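Local coordinates for D-lactate dehydrogenase (Fermentative) (Pseudomonas aeruginosa, PDB 6ABJ), which catalyses the NAD-dependent interconversion of pyruvate and D-lactate, as a tetrameric member of the D-isomer specific 2-hydroxyacid dehydrogenase family, at residues S23-A26 with Y27-E30; A115-P118 with H119-A122; Y192-P195 with R196-A199; A321-A324 with D325-D329. One frame throughout, in Å; residues are numbered along the deposited sequence.

Contact 1: residues S23-A26 with Y27-E30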
ATOM      1  N   SER B  23      -0.431 -29.029  -1.424  1.00 39.31           N
ATOM      2  CA  SER B  23      -0.501 -27.554  -1.712  1.00 38.54           C
ATOM      3  C   SER B  23      -1.944 -27.021  -1.652  1.00 36.15           C
ATOM      4  O   SER B  23      -2.347 -26.208  -2.433  1.00 36.02           O
ATOM      5  CB  SER B  23       0.182 -27.250  -3.035  1.00 38.35           C
ATOM      6  OG  SER B  23       1.592 -27.601  -3.002  1.00 37.51           O
ATOM      7  N   SER B  24      -2.709 -27.508  -0.695  1.00 37.13           N
ATOM      8  CA  SER B  24      -4.155 -27.233  -0.625  1.00 37.94           C
ATOM      9  C   SER B  24      -4.448 -25.831  -0.134  1.00 41.44           C
ATOM     10  O   SER B  24      -3.795 -25.356   0.802  1.00 41.03           O
ATOM     11  CB  SER B  24      -4.827 -28.215   0.308  1.00 38.10           C
ATOM     12  OG  SER B  24      -4.624 -29.573  -0.123  1.00 38.36           O
ATOM     13  N   GLN B  25      -5.401 -25.182  -0.788  1.00 41.17           N
ATOM     14  CA  GLN B  25      -5.857 -23.841  -0.405  1.00 43.62           C
ATOM     15  C   GLN B  25      -7.291 -24.039   0.015  1.00 43.30           C
ATOM     16  O   GLN B  25      -7.936 -25.018  -0.375  1.00 41.75           O
ATOM     17  CB  GLN B  25      -5.847 -22.905  -1.633  1.00 41.81           C
ATOM     18  CG  GLN B  25      -4.476 -22.726  -2.252  1.00 41.28           C
ATOM     19  CD  GLN B  25      -3.587 -21.966  -1.321  1.00 44.31           C
ATOM     20  OE1 GLN B  25      -4.064 -21.249  -0.420  1.00 41.00           O
ATOM     21  NE2 GLN B  25      -2.296 -22.168  -1.462  1.00 44.72           N
ATOM     22  N   ALA B  26      -7.816 -23.082   0.750  1.00 38.40           N
ATOM     23  CA  ALA B  26      -9.215 -23.122   1.121  1.00 39.67           C
ATOM     24  C   ALA B  26     -10.125 -23.215  -0.091  1.00 40.83           C
ATOM     25  O   ALA B  26     -11.132 -23.917  -0.069  1.00 41.95           O
ATOM     26  CB  ALA B  26      -9.574 -21.915   1.995  1.00 40.77           C
ATOM     27  N   TYR B  27      -9.784 -22.518  -1.184  1.00 39.07           N
ATOM     28  CA  TYR B  27     -10.643 -22.588  -2.386  1.00 36.37           C
ATOM     29  C   TYR B  27     -10.606 -24.008  -3.055  1.00 37.56           C
ATOM     30  O   TYR B  27     -11.563 -24.415  -3.745  1.00 35.85           O
ATOM     31  CB  TYR B  27     -10.284 -21.462  -3.390  1.00 36.45           C
ATOM     32  CG  TYR B  27      -8.899 -21.528  -4.051  1.00 40.74           C
ATOM     33  CD1 TYR B  27      -8.648 -22.451  -5.034  1.00 41.39           C
ATOM     34  CD2 TYR B  27      -7.881 -20.655  -3.705  1.00 44.37           C
ATOM     35  CE1 TYR B  27      -7.425 -22.559  -5.634  1.00 41.68           C
ATOM     36  CE2 TYR B  27      -6.630 -20.739  -4.348  1.00 44.05           C
ATOM     37  CZ  TYR B  27      -6.426 -21.713  -5.293  1.00 46.38           C
ATOM     38  OH  TYR B  27      -5.233 -21.864  -5.983  1.00 51.19           O
ATOM     39  N   ASP B  28      -9.548 -24.766  -2.802  1.00 39.52           N
ATOM     40  CA  ASP B  28      -9.506 -26.180  -3.291  1.00 39.39           C
ATOM     41  C   ASP B  28     -10.497 -27.040  -2.504  1.00 41.65           C
ATOM     42  O   ASP B  28     -11.320 -27.777  -3.077  1.00 44.40           O
ATOM     43  CB  ASP B  28      -8.109 -26.748  -3.127  1.00 39.59           C
ATOM     44  CG  ASP B  28      -7.082 -26.067  -3.989  1.00 38.83           C
ATOM     45  OD1 ASP B  28      -7.297 -25.990  -5.215  1.00 42.18           O
ATOM     46  OD2 ASP B  28      -5.999 -25.694  -3.477  1.00 41.81           O
ATOM     47  N   SER B  29     -10.424 -26.956  -1.169  1.00 43.91           N
ATOM     48  CA  SER B  29     -11.312 -27.759  -0.315  1.00 46.04           C
ATOM     49  C   SER B  29     -12.750 -27.412  -0.564  1.00 47.76           C
ATOM     50  O   SER B  29     -13.585 -28.275  -0.656  1.00 45.77           O
ATOM     51  CB  SER B  29     -10.975 -27.730   1.174  1.00 49.39           C
ATOM     52  OG  SER B  29     -10.549 -26.453   1.569  1.00 48.19           O
ATOM     53  N   GLU B  30     -13.052 -26.138  -0.710  1.00 46.25           N
ATOM     54  CA  GLU B  30     -14.419 -25.729  -0.918  1.00 45.20           C
ATOM     55  C   GLU B  30     -14.972 -26.229  -2.251  1.00 44.70           C
ATOM     56  O   GLU B  30     -16.073 -26.795  -2.295  1.00 49.93           O
ATOM     57  CB  GLU B  30     -14.445 -24.192  -0.745  1.00 50.94           C
ATOM     58  CG  GLU B  30     -15.778 -23.511  -0.910  1.00 55.97           C
ATOM     59  CD  GLU B  30     -15.936 -22.398   0.110  1.00 70.94           C
ATOM     60  OE1 GLU B  30     -14.949 -21.632   0.378  1.00 72.15           O
ATOM     61  OE2 GLU B  30     -17.046 -22.301   0.666  1.00 76.30           O
TER
HETATM   62  O   HOH W   1      -3.768 -25.152  -4.900  1.00 40.91           O

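Contact 2: residues A115-P118 with H119-A122. With ACT (acetate ion), chain D.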
ATOM      1  N   ALA B 115      -8.351 -27.816 -20.178  1.00 35.81           N
ATOM      2  CA  ALA B 115      -8.522 -26.367 -20.486  1.00 35.61           C
ATOM      3  C   ALA B 115      -9.297 -25.702 -19.344  1.00 36.03           C
ATOM      4  O   ALA B 115     -10.163 -26.328 -18.770  1.00 30.49           O
ATOM      5  CB  ALA B 115      -9.311 -26.188 -21.752  1.00 37.80           C
ATOM      6  N   TYR B 116      -9.001 -24.425 -19.048  1.00 34.75           N
ATOM      7  CA  TYR B 116      -9.725 -23.672 -18.053  1.00 33.95           C
ATOM      8  C   TYR B 116     -10.918 -22.997 -18.684  1.00 32.71           C
ATOM      9  O   TYR B 116     -10.942 -22.786 -19.898  1.00 36.38           O
ATOM     10  CB  TYR B 116      -8.802 -22.615 -17.446  1.00 35.14           C
ATOM     11  CG  TYR B 116      -7.614 -23.198 -16.686  1.00 34.32           C
ATOM     12  CD1 TYR B 116      -7.815 -24.070 -15.635  1.00 34.27           C
ATOM     13  CD2 TYR B 116      -6.297 -22.903 -17.049  1.00 31.67           C
ATOM     14  CE1 TYR B 116      -6.751 -24.599 -14.931  1.00 33.18           C
ATOM     15  CE2 TYR B 116      -5.241 -23.480 -16.365  1.00 33.24           C
ATOM     16  CZ  TYR B 116      -5.486 -24.316 -15.309  1.00 31.89           C
ATOM     17  OH  TYR B 116      -4.444 -24.881 -14.609  1.00 34.51           O
ATOM     18  N   SER B 117     -11.933 -22.713 -17.871  1.00 33.20           N
ATOM     19  CA  SER B 117     -13.125 -21.971 -18.264  1.00 34.46           C
ATOM     20  C   SER B 117     -12.806 -20.717 -19.092  1.00 36.65           C
ATOM     21  O   SER B 117     -12.095 -19.794 -18.611  1.00 34.76           O
ATOM     22  CB  SER B 117     -13.846 -21.500 -17.002  1.00 37.84           C
ATOM     23  OG  SER B 117     -14.810 -20.484 -17.252  1.00 39.96           O
ATOM     24  N   PRO B 118     -13.358 -20.642 -20.299  1.00 35.97           N
ATOM     25  CA  PRO B 118     -12.995 -19.539 -21.166  1.00 34.90           C
ATOM     26  C   PRO B 118     -13.596 -18.237 -20.697  1.00 31.91           C
ATOM     27  O   PRO B 118     -12.943 -17.218 -20.849  1.00 29.83           O
ATOM     28  CB  PRO B 118     -13.553 -19.948 -22.536  1.00 36.55           C
ATOM     29  CG  PRO B 118     -14.596 -21.003 -22.238  1.00 35.14           C
ATOM     30  CD  PRO B 118     -14.136 -21.690 -21.020  1.00 37.00           C
ATOM     31  N   HIS B 119     -14.798 -18.241 -20.142  1.00 31.67           N
ATOM     32  CA  HIS B 119     -15.328 -16.990 -19.595  1.00 32.62           C
ATOM     33  C   HIS B 119     -14.508 -16.441 -18.432  1.00 30.13           C
ATOM     34  O   HIS B 119     -14.253 -15.241 -18.378  1.00 28.58           O
ATOM     35  CB  HIS B 119     -16.780 -17.122 -19.196  1.00 34.83           C
ATOM     36  CG  HIS B 119     -17.674 -17.261 -20.366  1.00 37.37           C
ATOM     37  ND1 HIS B 119     -18.010 -16.196 -21.167  1.00 39.87           N
ATOM     38  CD2 HIS B 119     -18.268 -18.356 -20.917  1.00 43.71           C
ATOM     39  CE1 HIS B 119     -18.786 -16.620 -22.156  1.00 40.31           C
ATOM     40  NE2 HIS B 119     -18.956 -17.924 -22.020  1.00 41.13           N
ATOM     41  N   ALA B 120     -14.116 -17.297 -17.510  1.00 28.76           N
ATOM     42  CA  ALA B 120     -13.329 -16.837 -16.368  1.00 29.31           C
ATOM     43  C   ALA B 120     -12.046 -16.173 -16.834  1.00 27.63           C
ATOM     44  O   ALA B 120     -11.694 -15.063 -16.356  1.00 26.18           O
ATOM     45  CB  ALA B 120     -13.021 -17.964 -15.414  1.00 28.56           C
ATOM     46  N   VAL B 121     -11.331 -16.834 -17.748  1.00 28.33           N
ATOM     47  CA  VAL B 121     -10.044 -16.354 -18.212  1.00 28.13           C
ATOM     48  C   VAL B 121     -10.171 -15.087 -19.069  1.00 30.16           C
ATOM     49  O   VAL B 121      -9.434 -14.117 -18.878  1.00 26.77           O
ATOM     50  CB  VAL B 121      -9.211 -17.469 -18.916  1.00 28.88           C
ATOM     51  CG1 VAL B 121      -7.856 -16.924 -19.378  1.00 29.25           C
ATOM     52  CG2 VAL B 121      -8.959 -18.616 -17.937  1.00 29.69           C
ATOM     53  N   ALA B 122     -11.141 -15.041 -19.970  1.00 27.68           N
ATOM     54  CA  ALA B 122     -11.286 -13.878 -20.827  1.00 26.84           C
ATOM     55  C   ALA B 122     -11.768 -12.638 -19.990  1.00 26.31           C
ATOM     56  O   ALA B 122     -11.354 -11.526 -20.251  1.00 25.01           O
ATOM     57  CB  ALA B 122     -12.270 -14.177 -21.947  1.00 26.99           C
TER
HETATM   58  C   ACT D 401      -1.125 -24.131 -14.910  1.00 38.60           C
HETATM   59  O   ACT D 401       0.024 -24.056 -15.395  1.00 36.61           O
HETATM   60  OXT ACT D 401      -2.053 -24.734 -15.493  1.00 52.01           O
HETATM   61  CH3 ACT D 401      -1.401 -23.479 -13.587  1.00 37.60           C
HETATM   62  O   HOH W   2     -16.558 -20.343 -19.272  1.00 34.42           O

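Contact 3: residues Y192-P195 with R196-A199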
ATOM      1  N   TYR B 192      -5.293 -20.716 -38.114  1.00 42.32           N
ATOM      2  CA  TYR B 192      -6.555 -21.238 -38.667  1.00 44.37           C
ATOM      3  C   TYR B 192      -7.731 -20.364 -38.328  1.00 40.11           C
ATOM      4  O   TYR B 192      -8.439 -20.617 -37.342  1.00 39.84           O
ATOM      5  CB  TYR B 192      -6.823 -22.662 -38.166  1.00 47.90           C
ATOM      6  CG  TYR B 192      -5.670 -23.594 -38.434  1.00 51.21           C
ATOM      7  CD1 TYR B 192      -5.483 -24.179 -39.695  1.00 56.71           C
ATOM      8  CD2 TYR B 192      -4.780 -23.934 -37.413  1.00 51.10           C
ATOM      9  CE1 TYR B 192      -4.423 -25.048 -39.925  1.00 57.22           C
ATOM     10  CE2 TYR B 192      -3.729 -24.798 -37.632  1.00 57.06           C
ATOM     11  CZ  TYR B 192      -3.560 -25.349 -38.884  1.00 59.43           C
ATOM     12  OH  TYR B 192      -2.512 -26.197 -39.078  1.00 72.09           O
ATOM     13  N   PRO B 193      -7.950 -19.315 -39.128  1.00 37.61           N
ATOM     14  CA  PRO B 193      -9.019 -18.395 -38.850  1.00 40.91           C
ATOM     15  C   PRO B 193     -10.354 -19.072 -38.785  1.00 42.62           C
ATOM     16  O   PRO B 193     -10.525 -20.052 -39.467  1.00 44.16           O
ATOM     17  CB  PRO B 193      -8.987 -17.464 -40.052  1.00 41.01           C
ATOM     18  CG  PRO B 193      -7.561 -17.438 -40.459  1.00 41.92           C
ATOM     19  CD  PRO B 193      -6.989 -18.779 -40.108  1.00 41.57           C
ATOM     20  N   ASN B 194     -11.291 -18.557 -37.994  1.00 37.80           N
ATOM     21  CA  ASN B 194     -12.633 -19.085 -37.985  1.00 40.38           C
ATOM     22  C   ASN B 194     -13.697 -18.013 -38.257  1.00 44.02           C
ATOM     23  O   ASN B 194     -13.447 -16.800 -38.080  1.00 41.36           O
ATOM     24  CB  ASN B 194     -12.908 -19.796 -36.694  1.00 40.58           C
ATOM     25  CG  ASN B 194     -13.047 -18.849 -35.511  1.00 38.72           C
ATOM     26  OD1 ASN B 194     -14.042 -18.130 -35.365  1.00 39.43           O
ATOM     27  ND2 ASN B 194     -12.031 -18.860 -34.656  1.00 36.89           N
ATOM     28  N   PRO B 195     -14.896 -18.449 -38.704  1.00 45.99           N
ATOM     29  CA  PRO B 195     -15.939 -17.497 -39.118  1.00 43.86           C
ATOM     30  C   PRO B 195     -16.650 -16.860 -37.976  1.00 39.59           C
ATOM     31  O   PRO B 195     -17.326 -15.853 -38.154  1.00 43.00           O
ATOM     32  CB  PRO B 195     -16.939 -18.374 -39.907  1.00 48.08           C
ATOM     33  CG  PRO B 195     -16.741 -19.738 -39.339  1.00 50.12           C
ATOM     34  CD  PRO B 195     -15.253 -19.835 -39.067  1.00 48.66           C
ATOM     35  N   ARG B 196     -16.484 -17.406 -36.791  1.00 36.88           N
ATOM     36  CA  ARG B 196     -17.142 -16.799 -35.669  1.00 38.54           C
ATOM     37  C   ARG B 196     -16.563 -15.428 -35.349  1.00 36.02           C
ATOM     38  O   ARG B 196     -17.290 -14.482 -35.047  1.00 37.76           O
ATOM     39  CB  ARG B 196     -17.073 -17.717 -34.447  1.00 41.15           C
ATOM     40  CG  ARG B 196     -18.234 -18.701 -34.359  1.00 47.68           C
ATOM     41  CD  ARG B 196     -17.787 -20.070 -33.863  1.00 45.73           C
ATOM     42  NE  ARG B 196     -16.462 -20.436 -34.355  1.00 50.81           N
ATOM     43  CZ  ARG B 196     -15.534 -21.037 -33.618  1.00 45.80           C
ATOM     44  NH1 ARG B 196     -15.786 -21.338 -32.352  1.00 47.53           N
ATOM     45  NH2 ARG B 196     -14.356 -21.335 -34.147  1.00 45.28           N
ATOM     46  N   ILE B 197     -15.244 -15.339 -35.424  1.00 36.74           N
ATOM     47  CA  ILE B 197     -14.499 -14.055 -35.206  1.00 34.51           C
ATOM     48  C   ILE B 197     -14.978 -13.047 -36.209  1.00 36.92           C
ATOM     49  O   ILE B 197     -15.327 -11.916 -35.880  1.00 33.85           O
ATOM     50  CB  ILE B 197     -13.004 -14.273 -35.397  1.00 35.08           C
ATOM     51  CG1 ILE B 197     -12.452 -15.159 -34.257  1.00 37.70           C
ATOM     52  CG2 ILE B 197     -12.276 -12.940 -35.496  1.00 32.20           C
ATOM     53  CD1 ILE B 197     -12.322 -14.445 -32.911  1.00 38.65           C
ATOM     54  N   GLN B 198     -15.111 -13.511 -37.464  1.00 39.95           N
ATOM     55  CA  GLN B 198     -15.701 -12.706 -38.528  1.00 40.40           C
ATOM     56  C   GLN B 198     -17.094 -12.219 -38.260  1.00 38.32           C
ATOM     57  O   GLN B 198     -17.363 -11.048 -38.481  1.00 40.78           O
ATOM     58  CB  GLN B 198     -15.625 -13.492 -39.833  1.00 45.96           C
ATOM     59  CG  GLN B 198     -14.178 -13.581 -40.253  1.00 47.20           C
ATOM     60  CD  GLN B 198     -13.942 -14.510 -41.441  1.00 53.85           C
ATOM     61  OE1 GLN B 198     -14.352 -15.665 -41.443  1.00 59.39           O
ATOM     62  NE2 GLN B 198     -13.231 -14.010 -42.435  1.00 55.30           N
ATOM     63  N   ALA B 199     -17.976 -13.087 -37.758  1.00 41.62           N
ATOM     64  CA  ALA B 199     -19.351 -12.679 -37.411  1.00 42.32           C
ATOM     65  C   ALA B 199     -19.400 -11.625 -36.317  1.00 42.99           C
ATOM     66  O   ALA B 199     -20.331 -10.815 -36.289  1.00 41.66           O
ATOM     67  CB  ALA B 199     -20.181 -13.872 -36.973  1.00 39.81           C
TER

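Contact 4: residues A321-A324 with D325-D329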
ATOM      1  N   ALA B 321     -15.112 -24.882  -9.840  1.00 34.88           N
ATOM      2  CA  ALA B 321     -16.046 -26.018  -9.878  1.00 38.36           C
ATOM      3  C   ALA B 321     -15.802 -26.901 -11.099  1.00 42.52           C
ATOM      4  O   ALA B 321     -15.841 -28.142 -10.972  1.00 39.75           O
ATOM      5  CB  ALA B 321     -17.512 -25.553  -9.812  1.00 37.29           C
ATOM      6  N   ALA B 322     -15.545 -26.301 -12.255  1.00 36.57           N
ATOM      7  CA  ALA B 322     -15.218 -27.072 -13.457  1.00 38.63           C
ATOM      8  C   ALA B 322     -13.927 -27.903 -13.333  1.00 40.36           C
ATOM      9  O   ALA B 322     -13.852 -29.063 -13.798  1.00 38.17           O
ATOM     10  CB  ALA B 322     -15.126 -26.163 -14.686  1.00 39.80           C
ATOM     11  N   ILE B 323     -12.898 -27.300 -12.747  1.00 36.94           N
ATOM     12  CA  ILE B 323     -11.634 -27.993 -12.461  1.00 35.87           C
ATOM     13  C   ILE B 323     -11.871 -29.186 -11.492  1.00 36.72           C
ATOM     14  O   ILE B 323     -11.311 -30.287 -11.659  1.00 34.12           O
ATOM     15  CB  ILE B 323     -10.628 -27.023 -11.820  1.00 35.44           C
ATOM     16  CG1 ILE B 323      -9.995 -26.092 -12.895  1.00 34.60           C
ATOM     17  CG2 ILE B 323      -9.513 -27.734 -11.054  1.00 34.72           C
ATOM     18  CD1 ILE B 323      -9.409 -24.825 -12.299  1.00 35.22           C
ATOM     19  N   ALA B 324     -12.663 -28.949 -10.462  1.00 36.10           N
ATOM     20  CA  ALA B 324     -12.939 -30.028  -9.480  1.00 36.60           C
ATOM     21  C   ALA B 324     -13.734 -31.170 -10.090  1.00 38.80           C
ATOM     22  O   ALA B 324     -13.363 -32.327  -9.892  1.00 36.71           O
ATOM     23  CB  ALA B 324     -13.655 -29.463  -8.285  1.00 36.09           C
ATOM     24  N   ASP B 325     -14.787 -30.850 -10.846  1.00 38.05           N
ATOM     25  CA  ASP B 325     -15.641 -31.830 -11.533  1.00 38.34           C
ATOM     26  C   ASP B 325     -14.799 -32.649 -12.530  1.00 38.26           C
ATOM     27  O   ASP B 325     -14.874 -33.872 -12.597  1.00 38.12           O
ATOM     28  CB  ASP B 325     -16.732 -31.099 -12.352  1.00 38.55           C
ATOM     29  CG  ASP B 325     -17.803 -30.443 -11.503  1.00 38.72           C
ATOM     30  OD1 ASP B 325     -17.834 -30.588 -10.287  1.00 35.21           O
ATOM     31  OD2 ASP B 325     -18.650 -29.769 -12.095  1.00 38.89           O
ATOM     32  N   THR B 326     -14.007 -31.952 -13.335  1.00 31.54           N
ATOM     33  CA  THR B 326     -13.154 -32.573 -14.294  1.00 33.82           C
ATOM     34  C   THR B 326     -12.162 -33.504 -13.591  1.00 36.12           C
ATOM     35  O   THR B 326     -11.997 -34.673 -14.004  1.00 38.17           O
ATOM     36  CB  THR B 326     -12.484 -31.542 -15.197  1.00 33.07           C
ATOM     37  OG1 THR B 326     -13.514 -31.015 -16.065  1.00 34.15           O
ATOM     38  CG2 THR B 326     -11.472 -32.197 -16.049  1.00 33.27           C
ATOM     39  N   THR B 327     -11.546 -33.038 -12.506  1.00 33.74           N
ATOM     40  CA  THR B 327     -10.508 -33.829 -11.843  1.00 33.36           C
ATOM     41  C   THR B 327     -11.128 -35.101 -11.176  1.00 37.98           C
ATOM     42  O   THR B 327     -10.586 -36.193 -11.322  1.00 35.13           O
ATOM     43  CB  THR B 327      -9.778 -32.962 -10.824  1.00 34.33           C
ATOM     44  OG1 THR B 327      -9.139 -31.873 -11.527  1.00 30.95           O
ATOM     45  CG2 THR B 327      -8.756 -33.750 -10.039  1.00 33.36           C
ATOM     46  N   LEU B 328     -12.260 -34.951 -10.482  1.00 36.27           N
ATOM     47  CA  LEU B 328     -12.940 -36.090  -9.885  1.00 37.77           C
ATOM     48  C   LEU B 328     -13.454 -37.069 -10.966  1.00 38.63           C
ATOM     49  O   LEU B 328     -13.293 -38.304 -10.819  1.00 39.95           O
ATOM     50  CB  LEU B 328     -14.048 -35.628  -8.915  1.00 38.32           C
ATOM     51  CG  LEU B 328     -13.533 -34.849  -7.684  1.00 38.78           C
ATOM     52  CD1 LEU B 328     -14.596 -34.651  -6.617  1.00 38.04           C
ATOM     53  CD2 LEU B 328     -12.307 -35.480  -7.050  1.00 38.81           C
ATOM     54  N   ASP B 329     -14.012 -36.545 -12.063  1.00 40.31           N
ATOM     55  CA  ASP B 329     -14.377 -37.399 -13.190  1.00 39.15           C
ATOM     56  C   ASP B 329     -13.170 -38.127 -13.765  1.00 39.82           C
ATOM     57  O   ASP B 329     -13.281 -39.311 -14.132  1.00 34.99           O
ATOM     58  CB  ASP B 329     -15.121 -36.638 -14.291  1.00 42.03           C
ATOM     59  CG  ASP B 329     -16.559 -36.256 -13.892  1.00 49.13           C
ATOM     60  OD1 ASP B 329     -17.096 -36.782 -12.861  1.00 53.71           O
ATOM     61  OD2 ASP B 329     -17.177 -35.459 -14.645  1.00 53.94           O
TER

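Contact 1: residues S23-A26 with Y27-E30
Tyr27 lays its ring against the side chain of Gln25 at the point where the loop after strand 18-21 turns into helix 26-35, with Gln25 as N-cap. CB of Gln25 stands over one ring face in a CH-pi contact, 3.8 Å from the Tyr27 ring centroid and displaced toward the rim. The two side chains run the same way. Tyr27 adopts chi1 66°, with CG between its own backbone N and carbonyl carbon, which brings the ring alongside Gln25. Beyond Gln25, the tyrosine touches Leu315 and Leu320 of its own chain and packs on Thr154 of a second subunit.

Asp28 closes the cap from the helix side. Its OD2 accepts from Gln25 N at 2.8 Å, using the lone pair that faces away from OD1, and takes a further hydrogen bond from a water that also donates to Ser23 O. Asp28 N returns only a weak bond to Gln25 O. The other carboxylate oxygen, OD1, faces Arg91 in a long, weak ion pair. The acid thus ties down the backbone N-H of Gln25, the half of a capping box in which the N3 side chain accepts from the N-cap N-H.

Ser29 N begins the regular i to i-4 pattern, bonding to Gln25 O at 3.3 Å and nearly straight. Its hydroxyl folds back on the helix and donates to Ala26 O. Glu30 N reaches the same carbonyl, so Ala26 O has two donors: Glu30 N at 3.0 Å and Ser29 OG at 3.1 Å, the hydroxyl tilted 34° from the carbonyl plane.

Contact 2: residues A115-P118 with H119-A122
Ser117 OG accepts a hydrogen bond from Ala120 N at 3.3 Å, nearly straight at 166°, and so caps the first turn of helix 118-134. The hydroxyl is brought there by chi1 164°, which places OG opposite the serine N and beside its carbonyl carbon. From that position it also rests 3.6 Å from Ala120 CB. A water lies 2.7 Å from Ser117 OG and accepts from His119 N, so a second N-H of the first turn is satisfied next to the cap. Backbone bonds from Val121 N to Ser117 O and from Ala122 N to Pro118 O carry the helix on.

Just before the cap, CB of Tyr116 meets the CG2 branch of Val121 at 4.0 Å, while the phenol ring leads away from the helix. Its hydroxyl donates to OXT of an acetate ion at 2.6 Å and is also hydrogen-bonded to Ala93 N; the acetate oxygen lies at the ring edge, in plane. The acetate probably comes from the crystallisation liquor and is bonded also by Gly94 N. Farther out, Tyr116 stacks on Phe314 and Pro118 packs on Gln170, which bind NADH in the cofactor-bound enzyme, not here, and His119 stacks on His159 of a second subunit. The whole is a serine N-cap with proline at the first helical position, set at the start of a long helix beside the cofactor site of a 2-hydroxyacid dehydrogenase.

Contact 3: residues Y192-P195 with R196-A199
Asn194 OD1 caps helix 195-199 by accepting from Ile197 N at 3.0 Å. The N-H is directed at the oxygen at 156°, with the donor tilted out of the amide plane. The side chain can fold over the turn because chi1 of 71° sets CG between the N and carbonyl carbon of Asn194. One main-chain bond joins Ala199 N to Pro195 O at 2.9 Å. Asparagine at the N-cap with proline next is a common way to begin a helix, and here it follows strand 185-189 of the Rossmann-type NAD-binding domain, near Asp190, which binds NADH in the cofactor-bound enzyme, though no cofactor occupies this chain.

Close contacts without hydrogen bonds gather round the same amide. Arg196, bent at chi2 and chi3, crosses it at about a right angle, with NH2 3.1 Å from Asn194 CG and the two planes 49° apart. On the opposite side of the amide plane, Ile197 CG1 lies 3.5 Å from Asn194 OD1. Gln198 reaches back to the proline, its OE1 3.4 Å from Pro195 CA.

The charge of Arg196 is met beyond the two segments: NH1 forms a salt bridge with Glu173, on helix 170-181.

Contact 4: residues A321-A324 with D325-D329
Ala321 O receives Asp325 N at 2.9 Å in the first of four successive i to i-4 bonds along helix 317-335. The carboxylate of Asp325 lies close to the same carbonyl without a hydrogen bond, CG being 3.1 Å from Ala321 O. Its polar partners are outside: OD1 is engaged by Ser35 OG and by a salt bridge to Arg38, which ties the carboxylate to Ser35 at the end of helix 26-35 and to Arg38 just beyond it.

At Ala322 the carbonyl serves two donors. Thr326 N binds Ala322 O at 2.9 Å, and Thr326 OG1 approaches the opposite face of the carbonyl plane at 3.0 Å.

Ile323 repeats the pattern with a shorter hydroxyl bond, Thr327 OG1 lying 2.7 Å from Ile323 O while Thr327 N comes from the other face. In Thr327, chi1 of -62° puts OG1 beside the backbone N and turns it back toward the preceding turn and Ile323 O. The isoleucine itself packs against Phe314.

Ala324 O closes the series with Leu328 N, nearly straight at 172°, while Ala324 CB packs on Phe32 and Ser35.

Both threonines thus spend their hydroxyl hydrogens on the helix's own backbone, which gives Thr327 OG1, on a buried residue, an acceptor within its own helix.

In the fold
Along the chain the contacts follow one another in order. The first three each begin a helix: contact 1 starts helix 26-35 after strand 18-21 of the five-stranded parallel sheet, contact 2 the long helix 118-134, and contact 3 helix 195-199 beside the seven-stranded sheet of the NAD-binding domain. Contact 4 lies inside helix 317-335, which returns to pack on helix 26-35; its centre is about 13 Å from that of contact 1. Contact 3 lies about 38 Å from contact 1, centre to centre, across the chain's centre. Contacts 1 and 4 thus belong with the five-stranded domain and contact 3 with the NAD-binding domain, while contacts 2 and 4 meet through Tyr116 and Ile323 beside Phe314, a cofactor-binding residue.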